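Local coordinates for thioesterase (Streptomyces coelicolor, PDB 3QMW), which is a thioesterase of the prodiginine biosynthetic pathway that adopts the alpha/beta hydrolase fold and probably hydrolyses thioester-bound substrates, at residues L69-R74 and D175-V180; D77-L82 and G107-Y112; R94-Y99 and C116-R121; F130-R135 and H239-G244; T204-A209 and A253-E258. All coordinates share one frame; numbering follows the deposited sequence. Where two conformers were deposited one is given.

Contact 1 of 5, residues L69-R74 and D175-V180; sequences LRLRER and DRRLPV
One face of the Arg176 guanidinium carries the CD2 methyl of Leu71, offset toward its rim. Leu71 CD2 lies 3.2 Å from Arg176 NH2. The Arg177 guanidinium is met differently, and less certainly, since that side chain has two conformers. In one of them Leu71 CD1 comes to the edge, in the plane of the group, 3.5 Å from Arg177 NH1. In the same conformer Arg176 CD lies 4.1 Å above the Arg177 plane, toward the rim. Leu71 CG is anti to the backbone N (chi1 -163°), and its CB points toward the arginines. Arg176 reaches the leucine through a bend at chi3. No hydrogen bond joins the two segments, so the contact rests on van der Waals packing. Within 69-74, Arg70 uses NE and NH1 side-on to grip one oxygen, Glu73 OE1; the NH1 bond is 2.9 Å. Arg70 NH2 also bonds to Gln63 O, and Trp11 of the second subunit makes a cation-pi contact with Arg70. The contact joins the loop between strand 57-61 and helix 79-91 to the junction of helices 169-176 and 178-189, probably part of the helical lid inserted between strands 129-132 and 203-208, as in related alpha/beta hydrolase thioesterases.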
# COMPACT_ATOMS: atom_id res chain seq x y z
N LEU D 69 9.13 -3.91 27.74
CA LEU D 69 8.70 -3.92 29.13
C LEU D 69 8.73 -5.34 29.71
O LEU D 69 8.20 -5.59 30.79
CB LEU D 69 7.29 -3.34 29.24
CG LEU D 69 7.12 -1.88 28.80
CD1 LEU D 69 5.64 -1.50 28.83
CD2 LEU D 69 7.95 -0.95 29.67
N ARG D 70 9.34 -6.26 28.97
CA ARG D 70 9.45 -7.65 29.39
C ARG D 70 10.92 -8.02 29.41
O ARG D 70 11.29 -9.15 29.12
CB ARG D 70 8.72 -8.55 28.40
CG ARG D 70 7.34 -8.08 28.03
CD ARG D 70 6.68 -9.08 27.13
NE ARG D 70 6.46 -10.34 27.83
CZ ARG D 70 5.96 -11.43 27.28
NH1 ARG D 70 5.81 -12.52 28.01
NH2 ARG D 70 5.61 -11.44 26.00
N LEU D 71 11.74 -7.05 29.77
CA LEU D 71 13.17 -7.24 29.86
C LEU D 71 13.55 -8.21 31.00
O LEU D 71 14.53 -8.95 30.90
CB LEU D 71 13.84 -5.88 30.07
CG LEU D 71 15.33 -5.77 29.81
CD1 LEU D 71 15.66 -6.09 28.35
CD2 LEU D 71 15.78 -4.36 30.17
N ARG D 72 12.76 -8.20 32.07
CA ARG D 72 13.01 -9.03 33.24
C ARG D 72 12.67 -10.51 33.03
O ARG D 72 13.11 -11.36 33.80
CB ARG D 72 12.22 -8.51 34.45
CG ARG D 72 12.74 -7.21 35.03
CD ARG D 72 11.75 -6.65 36.04
NE ARG D 72 12.39 -5.88 37.12
CZ ARG D 72 12.58 -4.55 37.13
NH1 ARG D 72 13.18 -3.99 38.18
NH2 ARG D 72 12.18 -3.78 36.11
N GLU D 73 11.86 -10.80 32.02
CA GLU D 73 11.43 -12.17 31.77
C GLU D 73 12.44 -12.89 30.89
O GLU D 73 13.15 -12.28 30.11
CB GLU D 73 10.05 -12.17 31.13
CG GLU D 73 8.99 -11.51 32.00
CD GLU D 73 7.76 -11.09 31.22
OE1 GLU D 73 7.26 -11.92 30.44
OE2 GLU D 73 7.31 -9.93 31.41
N ARG D 74 12.52 -14.21 31.05
CA ARG D 74 13.51 -15.01 30.36
C ARG D 74 13.03 -15.31 28.92
O ARG D 74 11.90 -15.76 28.72
CB ARG D 74 13.74 -16.31 31.13
CG ARG D 74 14.85 -17.21 30.57
CD ARG D 74 14.41 -18.68 30.57
NE ARG D 74 13.23 -18.89 29.72
CZ ARG D 74 12.62 -20.06 29.54
NH1 ARG D 74 13.07 -21.16 30.14
NH2 ARG D 74 11.55 -20.12 28.74
N ASP D 175 24.21 -4.23 21.90
CA ASP D 175 24.78 -4.80 23.10
C ASP D 175 23.67 -5.32 24.02
O ASP D 175 23.63 -6.51 24.34
CB ASP D 175 25.63 -3.75 23.83
CG ASP D 175 26.32 -4.30 25.07
OD1 ASP D 175 27.01 -5.34 24.97
OD2 ASP D 175 26.18 -3.68 26.14
N ARG D 176 22.76 -4.45 24.41
CA ARG D 176 21.74 -4.82 25.39
C ARG D 176 20.87 -6.02 25.00
O ARG D 176 20.44 -6.78 25.87
CB ARG D 176 20.81 -3.64 25.71
CG ARG D 176 19.44 -4.09 26.22
CD ARG D 176 18.58 -2.98 26.75
NE ARG D 176 18.72 -2.85 28.20
CZ ARG D 176 17.86 -2.19 28.98
NH1 ARG D 176 16.78 -1.60 28.46
NH2 ARG D 176 18.07 -2.13 30.29
N ARG D 177 20.60 -6.18 23.71
CA ARG D 177 19.66 -7.21 23.27
C ARG D 177 20.34 -8.47 22.73
O ARG D 177 19.68 -9.31 22.12
CB ARG D 177 18.68 -6.63 22.23
CG ARG D 177 17.88 -5.44 22.77
CD ARG D 177 16.46 -5.36 22.21
NE ARG D 177 15.63 -4.42 22.97
CZ ARG D 177 15.33 -4.56 24.25
NH1 ARG D 177 15.81 -5.58 24.94
NH2 ARG D 177 14.56 -3.66 24.85
N LEU D 178 21.65 -8.61 22.98
CA LEU D 178 22.41 -9.83 22.56
C LEU D 178 21.92 -11.16 23.15
O LEU D 178 21.82 -12.15 22.42
CB LEU D 178 23.90 -9.67 22.85
CG LEU D 178 24.74 -9.24 21.66
CD1 LEU D 178 26.11 -8.82 22.11
CD2 LEU D 178 24.81 -10.38 20.66
N PRO D 179 21.65 -11.22 24.47
CA PRO D 179 20.98 -12.39 25.00
C PRO D 179 19.75 -12.79 24.20
O PRO D 179 19.59 -13.96 23.84
CB PRO D 179 20.57 -11.95 26.42
CG PRO D 179 21.44 -10.78 26.74
CD PRO D 179 22.28 -10.43 25.54
N VAL D 180 18.89 -11.82 23.92
CA VAL D 180 17.58 -12.07 23.34
C VAL D 180 17.73 -12.45 21.88
O VAL D 180 16.98 -13.28 21.38
CB VAL D 180 16.68 -10.87 23.49
CG1 VAL D 180 15.25 -11.27 23.28
CG2 VAL D 180 16.84 -10.28 24.88

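Contact 2 of 5, residues D77-L82 and G107-Y112; sequences DTMEPL and GALLAY
Met79 and Leu110 lie across each other at a slant, and the sulfur makes the closest approach. Met79 SD is 4.0 Å from Leu110 CA and 4.1 Å from Leu110 CB, so it rests against the root of the leucine and not its methyls. The Met79 CB points toward helix 106-120. Its CG is anti to the backbone N (chi1 -172°), and bends at chi2 and chi3 then fold the chain so that CE turns to Leu109. That methyl lies 4.4 Å from Leu109 CG. Leu82, one helical turn after Met79, takes up the other end of Leu110: the methyls Leu82 CD2 and Leu110 CD2 are 4.3 Å apart. Leu110 is thus met at its root by Met79 and at a methyl by Leu82. All four side chains are buried and no hydrogen bond crosses, so the packing is apolar throughout. The two backbones come nearest at Met79 and Leu110, with 7.1 Å between their CA atoms. Leu110 also packs on Phe36 of strand 31-36, while Leu109 touches Tyr140. The contact packs the start of helix 79-91 on helix 106-120, the helix that follows the probable nucleophile elbow of the alpha/beta hydrolase fold.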
# COMPACT_ATOMS: atom_id res chain seq x y z
N ASP D 77 14.45 -20.17 24.06
CA ASP D 77 15.39 -20.63 23.02
C ASP D 77 14.87 -21.87 22.27
O ASP D 77 15.60 -22.44 21.45
CB ASP D 77 16.79 -20.89 23.61
CG ASP D 77 16.84 -22.10 24.54
OD1 ASP D 77 16.54 -21.94 25.75
OD2 ASP D 77 17.19 -23.20 24.06
N THR D 78 13.62 -22.26 22.52
CA THR D 78 13.02 -23.44 21.89
C THR D 78 11.70 -23.05 21.21
O THR D 78 10.84 -22.38 21.81
CB THR D 78 12.76 -24.58 22.93
OG1 THR D 78 13.97 -24.86 23.65
CG2 THR D 78 12.29 -25.87 22.24
N MET D 79 11.54 -23.49 19.96
CA MET D 79 10.49 -22.96 19.09
C MET D 79 9.05 -23.34 19.48
O MET D 79 8.17 -22.47 19.45
CB MET D 79 10.75 -23.36 17.63
CG MET D 79 9.82 -22.70 16.60
SD MET D 79 9.82 -20.89 16.56
CE MET D 79 11.52 -20.56 16.08
N GLU D 80 8.80 -24.60 19.84
CA GLU D 80 7.42 -25.04 20.11
C GLU D 80 6.82 -24.59 21.45
O GLU D 80 5.64 -24.23 21.49
CB GLU D 80 7.24 -26.56 19.94
CG GLU D 80 5.82 -26.92 19.45
CD GLU D 80 5.36 -28.31 19.85
OE1 GLU D 80 5.33 -28.62 21.07
OE2 GLU D 80 5.01 -29.10 18.94
N PRO D 81 7.59 -24.64 22.55
CA PRO D 81 7.04 -23.96 23.74
C PRO D 81 6.68 -22.50 23.45
O PRO D 81 5.63 -22.01 23.88
CB PRO D 81 8.18 -24.06 24.78
CG PRO D 81 9.36 -24.66 24.06
CD PRO D 81 8.82 -25.38 22.86
N LEU D 82 7.54 -21.81 22.70
CA LEU D 82 7.29 -20.43 22.31
C LEU D 82 6.01 -20.32 21.50
O LEU D 82 5.10 -19.55 21.84
CB LEU D 82 8.47 -19.88 21.50
CG LEU D 82 8.44 -18.39 21.13
CD1 LEU D 82 8.13 -17.53 22.34
CD2 LEU D 82 9.76 -18.00 20.50
N GLY D 107 10.50 -14.55 12.68
CA GLY D 107 9.05 -14.34 12.76
C GLY D 107 8.24 -15.18 11.78
O GLY D 107 7.12 -15.57 12.06
N ALA D 108 8.80 -15.42 10.60
CA ALA D 108 8.17 -16.27 9.58
C ALA D 108 8.07 -17.71 10.06
O ALA D 108 6.99 -18.31 10.08
CB ALA D 108 8.96 -16.22 8.30
N LEU D 109 9.22 -18.27 10.44
CA LEU D 109 9.29 -19.62 10.99
C LEU D 109 8.34 -19.74 12.17
O LEU D 109 7.59 -20.70 12.26
CB LEU D 109 10.74 -19.97 11.39
CG LEU D 109 11.05 -21.42 11.84
CD1 LEU D 109 10.33 -22.46 10.99
CD2 LEU D 109 12.54 -21.68 11.83
N LEU D 110 8.36 -18.73 13.04
CA LEU D 110 7.50 -18.70 14.23
C LEU D 110 6.03 -18.59 13.86
O LEU D 110 5.19 -19.23 14.49
CB LEU D 110 7.90 -17.55 15.17
CG LEU D 110 6.93 -17.13 16.29
CD1 LEU D 110 6.29 -18.30 17.03
CD2 LEU D 110 7.67 -16.23 17.25
N ALA D 111 5.73 -17.79 12.84
CA ALA D 111 4.36 -17.63 12.33
C ALA D 111 3.75 -18.97 11.90
O ALA D 111 2.65 -19.34 12.33
CB ALA D 111 4.36 -16.67 11.15
N TYR D 112 4.49 -19.68 11.06
CA TYR D 112 4.11 -21.00 10.56
C TYR D 112 3.81 -21.97 11.72
O TYR D 112 2.75 -22.59 11.77
CB TYR D 112 5.23 -21.53 9.65
CG TYR D 112 5.15 -22.99 9.27
CD1 TYR D 112 4.01 -23.53 8.69
CD2 TYR D 112 6.25 -23.83 9.47
CE1 TYR D 112 3.96 -24.88 8.33
CE2 TYR D 112 6.21 -25.16 9.12
CZ TYR D 112 5.06 -25.68 8.55
OH TYR D 112 5.02 -27.01 8.21

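Contact 3 of 5, residues R94-Y99 and C116-R121; sequences RLTHDY and CVLRRR
In the beta-alpha-beta crossover of strand 99-104, helix 106-120 and strand 129-132, Leu118 from the later part of the helix packs on Thr96 and Tyr99, where the chain enters the first strand. Leu118 carries the helix side. Its CB points toward the turn, and its two methyls divide between Thr96 and Tyr99. Leu118 CD2 lies 3.8 Å from Thr96 CG2, the two side chains meeting at an angle. Leu118 CD1 approaches Tyr99 from the opposite direction and lies 3.7 Å from Tyr99 OH. Leu118 CD1 stands obliquely to the ring, 4.4 Å from Tyr99 CE2. Thr96 is the centre of an inverse gamma turn. Its CG2 is anti to the carbonyl carbon, which presents the methyl to the leucine and leaves OG1 between the backbone N and the carbonyl carbon (chi1 54°). Leu118 thus packs back on the loop that leads into strand 99-104, below the parallel sheet that the crossover builds. One face of the Tyr99 ring has Thr96 CA 3.7 Å above its plane, near the rim. The hydroxyl of Tyr99, though it touches a methyl here, is hydrogen-bonded to Pro124 O. Ala87 of helix 79-91 packs on Leu118, and Leu90 of the same helix packs on Thr96.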
# COMPACT_ATOMS: atom_id res chain seq x y z
N ARG D 94 -8.91 -13.68 22.55
CA ARG D 94 -9.94 -13.76 21.51
C ARG D 94 -9.49 -13.17 20.17
O ARG D 94 -10.26 -12.48 19.51
CB ARG D 94 -11.21 -13.05 21.98
CG ARG D 94 -11.66 -13.41 23.40
CD ARG D 94 -12.12 -14.86 23.48
NE ARG D 94 -13.41 -15.04 22.82
CZ ARG D 94 -14.50 -15.56 23.37
NH1 ARG D 94 -15.61 -15.65 22.65
NH2 ARG D 94 -14.51 -16.01 24.63
N LEU D 95 -8.24 -13.44 19.79
CA LEU D 95 -7.67 -12.90 18.56
C LEU D 95 -7.69 -13.91 17.43
O LEU D 95 -7.46 -13.55 16.27
CB LEU D 95 -6.23 -12.46 18.78
CG LEU D 95 -6.01 -11.24 19.67
CD1 LEU D 95 -4.53 -10.98 19.79
CD2 LEU D 95 -6.74 -10.03 19.13
N THR D 96 -7.96 -15.17 17.75
CA THR D 96 -7.89 -16.25 16.78
C THR D 96 -9.24 -16.42 16.05
O THR D 96 -9.87 -17.47 16.11
CB THR D 96 -7.47 -17.55 17.48
OG1 THR D 96 -8.35 -17.78 18.58
CG2 THR D 96 -6.04 -17.42 18.01
N HIS D 97 -9.65 -15.35 15.37
CA HIS D 97 -10.87 -15.32 14.56
C HIS D 97 -10.80 -14.09 13.68
O HIS D 97 -10.55 -13.00 14.19
CB HIS D 97 -12.13 -15.24 15.45
CG HIS D 97 -12.31 -13.92 16.15
ND1 HIS D 97 -12.60 -12.75 15.48
CD2 HIS D 97 -12.28 -13.60 17.47
CE1 HIS D 97 -12.71 -11.76 16.35
NE2 HIS D 97 -12.51 -12.25 17.56
N ASP D 98 -11.00 -14.24 12.38
CA ASP D 98 -10.87 -13.09 11.46
C ASP D 98 -9.51 -12.41 11.71
O ASP D 98 -9.42 -11.29 12.25
CB ASP D 98 -12.03 -12.08 11.63
CG ASP D 98 -13.40 -12.68 11.26
OD1 ASP D 98 -13.46 -13.62 10.42
OD2 ASP D 98 -14.42 -12.20 11.82
N TYR D 99 -8.46 -13.13 11.31
CA TYR D 99 -7.10 -12.72 11.60
C TYR D 99 -6.16 -13.35 10.58
O TYR D 99 -6.54 -14.27 9.85
CB TYR D 99 -6.71 -13.16 13.01
CG TYR D 99 -6.44 -14.65 13.14
CD1 TYR D 99 -7.47 -15.58 13.02
CD2 TYR D 99 -5.16 -15.12 13.40
CE1 TYR D 99 -7.23 -16.94 13.14
CE2 TYR D 99 -4.90 -16.49 13.52
CZ TYR D 99 -5.94 -17.40 13.39
OH TYR D 99 -5.69 -18.76 13.51
N CYS D 116 0.24 -23.93 12.66
CA CYS D 116 0.08 -25.35 12.93
C CYS D 116 -0.54 -25.60 14.31
O CYS D 116 -1.52 -26.32 14.44
CB CYS D 116 1.43 -26.05 12.82
SG CYS D 116 2.17 -25.92 11.16
N VAL D 117 0.04 -25.00 15.34
CA VAL D 117 -0.40 -25.24 16.71
C VAL D 117 -1.87 -24.86 16.94
O VAL D 117 -2.56 -25.51 17.71
CB VAL D 117 0.52 -24.53 17.73
CG1 VAL D 117 -0.07 -24.56 19.14
CG2 VAL D 117 1.92 -25.17 17.70
N LEU D 118 -2.35 -23.81 16.28
CA LEU D 118 -3.76 -23.43 16.39
C LEU D 118 -4.67 -24.41 15.62
O LEU D 118 -5.86 -24.55 15.95
CB LEU D 118 -3.97 -21.99 15.92
CG LEU D 118 -3.36 -20.91 16.83
CD1 LEU D 118 -3.21 -19.60 16.07
CD2 LEU D 118 -4.19 -20.71 18.09
N ARG D 119 -4.13 -25.07 14.60
CA ARG D 119 -4.85 -26.13 13.87
C ARG D 119 -5.06 -27.34 14.77
O ARG D 119 -6.19 -27.80 14.94
CB ARG D 119 -4.12 -26.56 12.59
CG ARG D 119 -4.79 -27.72 11.84
CD ARG D 119 -4.22 -27.89 10.44
NE ARG D 119 -2.83 -28.36 10.44
CZ ARG D 119 -2.15 -28.74 9.36
NH1 ARG D 119 -2.71 -28.73 8.15
NH2 ARG D 119 -0.89 -29.14 9.48
N ARG D 120 -3.97 -27.85 15.35
CA ARG D 120 -4.03 -29.00 16.26
C ARG D 120 -5.05 -28.78 17.38
O ARG D 120 -5.76 -29.72 17.77
CB ARG D 120 -2.66 -29.31 16.86
CG ARG D 120 -1.55 -29.59 15.84
CD ARG D 120 -0.45 -30.51 16.41
NE ARG D 120 -0.09 -30.19 17.80
CZ ARG D 120 0.89 -29.37 18.18
NH1 ARG D 120 1.11 -29.17 19.47
NH2 ARG D 120 1.66 -28.76 17.28
N ARG D 121 -5.13 -27.56 17.90
CA ARG D 121 -6.08 -27.22 18.95
C ARG D 121 -7.47 -26.96 18.40
O ARG D 121 -8.41 -26.73 19.15
CB ARG D 121 -5.59 -25.98 19.72
CG ARG D 121 -4.27 -26.16 20.46
CD ARG D 121 -4.01 -24.95 21.33
NE ARG D 121 -2.65 -24.90 21.87
CZ ARG D 121 -2.22 -23.98 22.75
NH1 ARG D 121 -3.05 -23.04 23.20
NH2 ARG D 121 -0.97 -24.01 23.18

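Contact 4 of 5, residues F130-R135 and H239-G244; sequences FVSGSR and HFFLNG
Ser132 CB meets the Phe241 ring at its edge, near the ring plane, 4.0 Å from Phe241 CZ. This is one of two places of van der Waals contact that carry the interface. The serine CB points toward the loop. Phe241 lies in the 3-10 segment 241-243. Its CB does not aim at the strand, but the far end of its ring comes nearer, with CG set between the backbone N and the carbonyl carbon (chi1 72°). In the second place, Gly133 O lies 3.4 Å from His239 CE1, at an oblique angle to the imidazole. It is not a hydrogen bond. The backbones are closest here, with the CA atoms of Gly133 and His239 5.7 Å apart. Gly133 has a positive phi of 50°, and a CB on it would point toward the histidine loop.

The polar ends of Ser132 and His239 find their partners outside the two segments. His239 NE2 is hydrogen-bonded to Ser105 OG and His239 ND1 to Asp211 OD1, the geometry of a Ser-His-Asp triad. In an alpha/beta hydrolase this is the expected place for the catalytic histidine, on a loop after the last strand, so His239 is probably that residue. Both ring nitrogens are held, which fixes the turn of the imidazole beside Gly133 O. His104 links the two sides: its ND1 bonds to Ser132 OG, its NE2 bonds to His239 O, and its ring meets that of Phe241 edge-to-face.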
# COMPACT_ATOMS: atom_id res chain seq x y z
N PHE D 130 1.55 -14.47 5.76
CA PHE D 130 2.63 -13.72 5.12
C PHE D 130 3.96 -14.01 5.79
O PHE D 130 4.07 -13.99 7.02
CB PHE D 130 2.35 -12.22 5.21
CG PHE D 130 0.98 -11.84 4.76
CD1 PHE D 130 0.71 -11.62 3.42
CD2 PHE D 130 -0.04 -11.70 5.68
CE1 PHE D 130 -0.55 -11.27 3.01
CE2 PHE D 130 -1.31 -11.34 5.28
CZ PHE D 130 -1.57 -11.12 3.95
N VAL D 131 4.98 -14.26 4.98
CA VAL D 131 6.31 -14.51 5.49
C VAL D 131 7.33 -13.82 4.60
O VAL D 131 7.36 -14.06 3.40
CB VAL D 131 6.65 -16.03 5.57
CG1 VAL D 131 5.51 -16.82 6.20
CG2 VAL D 131 7.01 -16.60 4.19
N SER D 132 8.16 -12.96 5.19
CA SER D 132 9.19 -12.29 4.42
C SER D 132 10.58 -12.67 4.93
O SER D 132 10.74 -13.02 6.09
CB SER D 132 9.00 -10.77 4.48
OG SER D 132 8.95 -10.31 5.81
N GLY D 133 11.56 -12.61 4.03
CA GLY D 133 12.95 -12.91 4.36
C GLY D 133 13.17 -14.21 5.10
O GLY D 133 14.06 -14.30 5.95
N SER D 134 12.38 -15.23 4.80
CA SER D 134 12.50 -16.53 5.47
C SER D 134 12.51 -17.69 4.49
O SER D 134 11.64 -17.79 3.62
CB SER D 134 11.37 -16.72 6.48
OG SER D 134 11.45 -17.98 7.12
N ARG D 135 13.50 -18.57 4.62
CA ARG D 135 13.54 -19.84 3.90
C ARG D 135 12.42 -20.77 4.37
O ARG D 135 11.82 -20.56 5.42
CB ARG D 135 14.88 -20.54 4.13
CG ARG D 135 15.13 -20.89 5.61
CD ARG D 135 16.47 -21.52 5.86
NE ARG D 135 17.56 -20.74 5.29
CZ ARG D 135 18.85 -21.03 5.45
NH1 ARG D 135 19.22 -22.08 6.18
NH2 ARG D 135 19.77 -20.26 4.88
N HIS D 239 18.09 -8.61 3.62
CA HIS D 239 17.42 -9.33 4.69
C HIS D 239 16.71 -8.39 5.68
O HIS D 239 15.73 -8.78 6.30
CB HIS D 239 18.44 -10.20 5.44
CG HIS D 239 17.82 -11.22 6.35
ND1 HIS D 239 17.62 -12.53 5.96
CD2 HIS D 239 17.39 -11.13 7.63
CE1 HIS D 239 17.08 -13.20 6.97
NE2 HIS D 239 16.93 -12.38 7.99
N PHE D 240 17.22 -7.16 5.82
CA PHE D 240 16.68 -6.19 6.78
C PHE D 240 15.90 -5.01 6.16
O PHE D 240 15.62 -4.01 6.85
CB PHE D 240 17.80 -5.66 7.68
CG PHE D 240 18.05 -6.50 8.89
CD1 PHE D 240 19.11 -7.41 8.92
CD2 PHE D 240 17.23 -6.39 10.00
CE1 PHE D 240 19.34 -8.20 10.04
CE2 PHE D 240 17.45 -7.17 11.13
CZ PHE D 240 18.51 -8.08 11.15
N PHE D 241 15.51 -5.14 4.90
CA PHE D 241 14.69 -4.11 4.23
C PHE D 241 13.55 -3.57 5.11
O PHE D 241 13.21 -2.37 5.04
CB PHE D 241 14.14 -4.63 2.88
CG PHE D 241 13.03 -5.66 3.01
CD1 PHE D 241 11.76 -5.30 3.44
CD2 PHE D 241 13.25 -6.98 2.65
CE1 PHE D 241 10.74 -6.25 3.53
CE2 PHE D 241 12.23 -7.93 2.73
CZ PHE D 241 10.99 -7.56 3.18
N LEU D 242 12.97 -4.44 5.95
CA LEU D 242 11.79 -4.15 6.76
C LEU D 242 11.90 -2.90 7.63
O LEU D 242 10.89 -2.27 7.96
CB LEU D 242 11.47 -5.35 7.67
CG LEU D 242 10.11 -5.33 8.37
CD1 LEU D 242 9.02 -5.24 7.34
CD2 LEU D 242 9.93 -6.54 9.24
N ASN D 243 13.12 -2.54 8.02
CA ASN D 243 13.34 -1.37 8.86
C ASN D 243 12.89 -0.08 8.19
O ASN D 243 12.23 0.75 8.82
CB ASN D 243 14.81 -1.28 9.26
CG ASN D 243 15.32 -2.53 9.96
OD1 ASN D 243 14.62 -3.15 10.77
ND2 ASN D 243 16.55 -2.92 9.64
N GLY D 244 13.23 0.10 6.92
CA GLY D 244 12.86 1.30 6.18
C GLY D 244 13.28 1.21 4.72
O GLY D 244 14.14 0.39 4.35

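Contact 5 of 5, residues T204-A209 and A253-E258; sequences TAFSAA and AHLGTE
Strand 204-208 and helix 253-258 run nearly antiparallel, at 167°, with their axes 11.1 Å apart at closest approach. Thr204 and Phe206 both point their CB atoms at the helix. The polar link is at the end of the helix. Thr204 OG1 donates to Glu258 OE1 at 2.5 Å, a short bond whose exact length carries little weight at this resolution. The hydroxyl comes to the syn side of the carboxylate, 29° out of its plane. The two side chains approach from opposite directions, and the glutamate chain bends at chi2 to bring its carboxylate round. Thr204 OG1 is also hydrogen-bonded to His128 NE2. Replacing Glu258 by an alanine removes the carboxylate and is likely to leave the Thr204 hydroxyl without that acceptor.

The apolar part lies one turn back along the helix. His254 CB sits at the edge of the Phe206 ring, in its plane, 3.8 Å from Phe206 CE1. Leu255 CD2 reaches the ring obliquely, 4.5 Å from Phe206 CZ. The backbone O of Thr257 accepts from Arg250 NH1 of the second subunit, which places this helix at the subunit interface.

The helix is therefore joined to the central parallel sheet in two ways, by one hydrogen bond from the buried Thr204 hydroxyl to a carboxylate and by a phenylalanine ring. The proton of Thr204 is committed to the carboxylate, so His128 NE2 is likely to be the donor to this hydroxyl.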
# COMPACT_ATOMS: atom_id res chain seq x y z
N THR D 204 1.50 -16.10 1.29
CA THR D 204 2.27 -15.19 0.46
C THR D 204 3.67 -15.01 1.05
O THR D 204 3.81 -14.71 2.23
CB THR D 204 1.59 -13.83 0.35
OG1 THR D 204 0.17 -14.00 0.24
CG2 THR D 204 2.13 -13.06 -0.86
N ALA D 205 4.69 -15.20 0.22
CA ALA D 205 6.07 -15.15 0.67
C ALA D 205 6.87 -14.10 -0.08
O ALA D 205 6.78 -14.00 -1.30
CB ALA D 205 6.72 -16.52 0.53
N PHE D 206 7.68 -13.34 0.66
CA PHE D 206 8.45 -12.27 0.08
C PHE D 206 9.92 -12.60 0.10
O PHE D 206 10.49 -12.89 1.15
CB PHE D 206 8.23 -10.98 0.85
CG PHE D 206 6.81 -10.54 0.86
CD1 PHE D 206 6.34 -9.62 -0.07
CD2 PHE D 206 5.92 -11.04 1.80
CE1 PHE D 206 5.01 -9.20 -0.06
CE2 PHE D 206 4.59 -10.64 1.81
CZ PHE D 206 4.14 -9.72 0.87
N SER D 207 10.54 -12.54 -1.07
CA SER D 207 11.97 -12.66 -1.20
C SER D 207 12.53 -11.27 -1.37
O SER D 207 11.78 -10.32 -1.56
CB SER D 207 12.32 -13.55 -2.40
OG SER D 207 11.53 -13.22 -3.53
N ALA D 208 13.86 -11.17 -1.28
CA ALA D 208 14.58 -9.92 -1.48
C ALA D 208 15.81 -10.23 -2.33
O ALA D 208 16.44 -11.26 -2.17
CB ALA D 208 14.98 -9.32 -0.14
N ALA D 209 16.11 -9.38 -3.28
CA ALA D 209 17.20 -9.64 -4.18
C ALA D 209 18.58 -9.69 -3.56
O ALA D 209 19.43 -10.44 -3.98
CB ALA D 209 17.16 -8.68 -5.26
N ALA D 253 2.23 -2.45 0.83
CA ALA D 253 1.23 -2.20 -0.20
C ALA D 253 0.68 -3.53 -0.68
O ALA D 253 -0.53 -3.69 -0.84
CB ALA D 253 1.84 -1.42 -1.35
N HIS D 254 1.57 -4.51 -0.88
CA HIS D 254 1.13 -5.89 -1.14
C HIS D 254 0.22 -6.43 -0.03
O HIS D 254 -0.81 -7.02 -0.31
CB HIS D 254 2.33 -6.81 -1.34
CG HIS D 254 3.00 -6.63 -2.67
ND1 HIS D 254 2.41 -7.03 -3.85
CD2 HIS D 254 4.19 -6.09 -3.01
CE1 HIS D 254 3.22 -6.75 -4.86
NE2 HIS D 254 4.31 -6.18 -4.38
N LEU D 255 0.57 -6.21 1.23
CA LEU D 255 -0.28 -6.63 2.34
C LEU D 255 -1.67 -6.01 2.20
O LEU D 255 -2.68 -6.68 2.38
CB LEU D 255 0.33 -6.24 3.69
CG LEU D 255 1.62 -7.00 4.07
CD1 LEU D 255 2.25 -6.43 5.35
CD2 LEU D 255 1.39 -8.49 4.22
N GLY D 256 -1.70 -4.73 1.84
CA GLY D 256 -2.95 -4.02 1.67
C GLY D 256 -3.87 -4.57 0.59
O GLY D 256 -5.09 -4.42 0.70
N THR D 257 -3.29 -5.21 -0.43
CA THR D 257 -4.07 -5.80 -1.53
C THR D 257 -4.72 -7.13 -1.19
O THR D 257 -5.82 -7.40 -1.67
CB THR D 257 -3.23 -6.00 -2.83
OG1 THR D 257 -2.02 -6.73 -2.54
CG2 THR D 257 -2.88 -4.67 -3.46
N GLU D 258 -4.05 -7.96 -0.39
CA GLU D 258 -4.59 -9.29 -0.03
C GLU D 258 -5.43 -9.29 1.27
O GLU D 258 -6.26 -10.17 1.46
CB GLU D 258 -3.46 -10.33 0.06
CG GLU D 258 -3.10 -10.97 -1.28
CD GLU D 258 -1.62 -11.32 -1.41
OE1 GLU D 258 -1.07 -11.93 -0.47
OE2 GLU D 258 -1.01 -10.98 -2.45

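Overall arrangement
Contacts 4 and 5 lie closest, with centres about 10 Å apart. They share the sheet through neighbouring strands 129-132 and 203-208, and Phe130 packs on Leu255 and Glu258. Contacts 2 and 3 both use helix 106-120, and their centres are about 15 Å apart. Contact 2 reaches contact 4, centre to centre about 16 Å, where Ala108 packs on Val131 and Ser134. This sets the helix after the probable nucleophile elbow against strand 129-132 and the turn after it, which in contact 4 meets His239 of the probable triad. Contact 1 is peripheral: its centre is about 22 Å from that of contact 4 and about 30 Å from that of contact 5, on opposite sides of the chain centre from the latter.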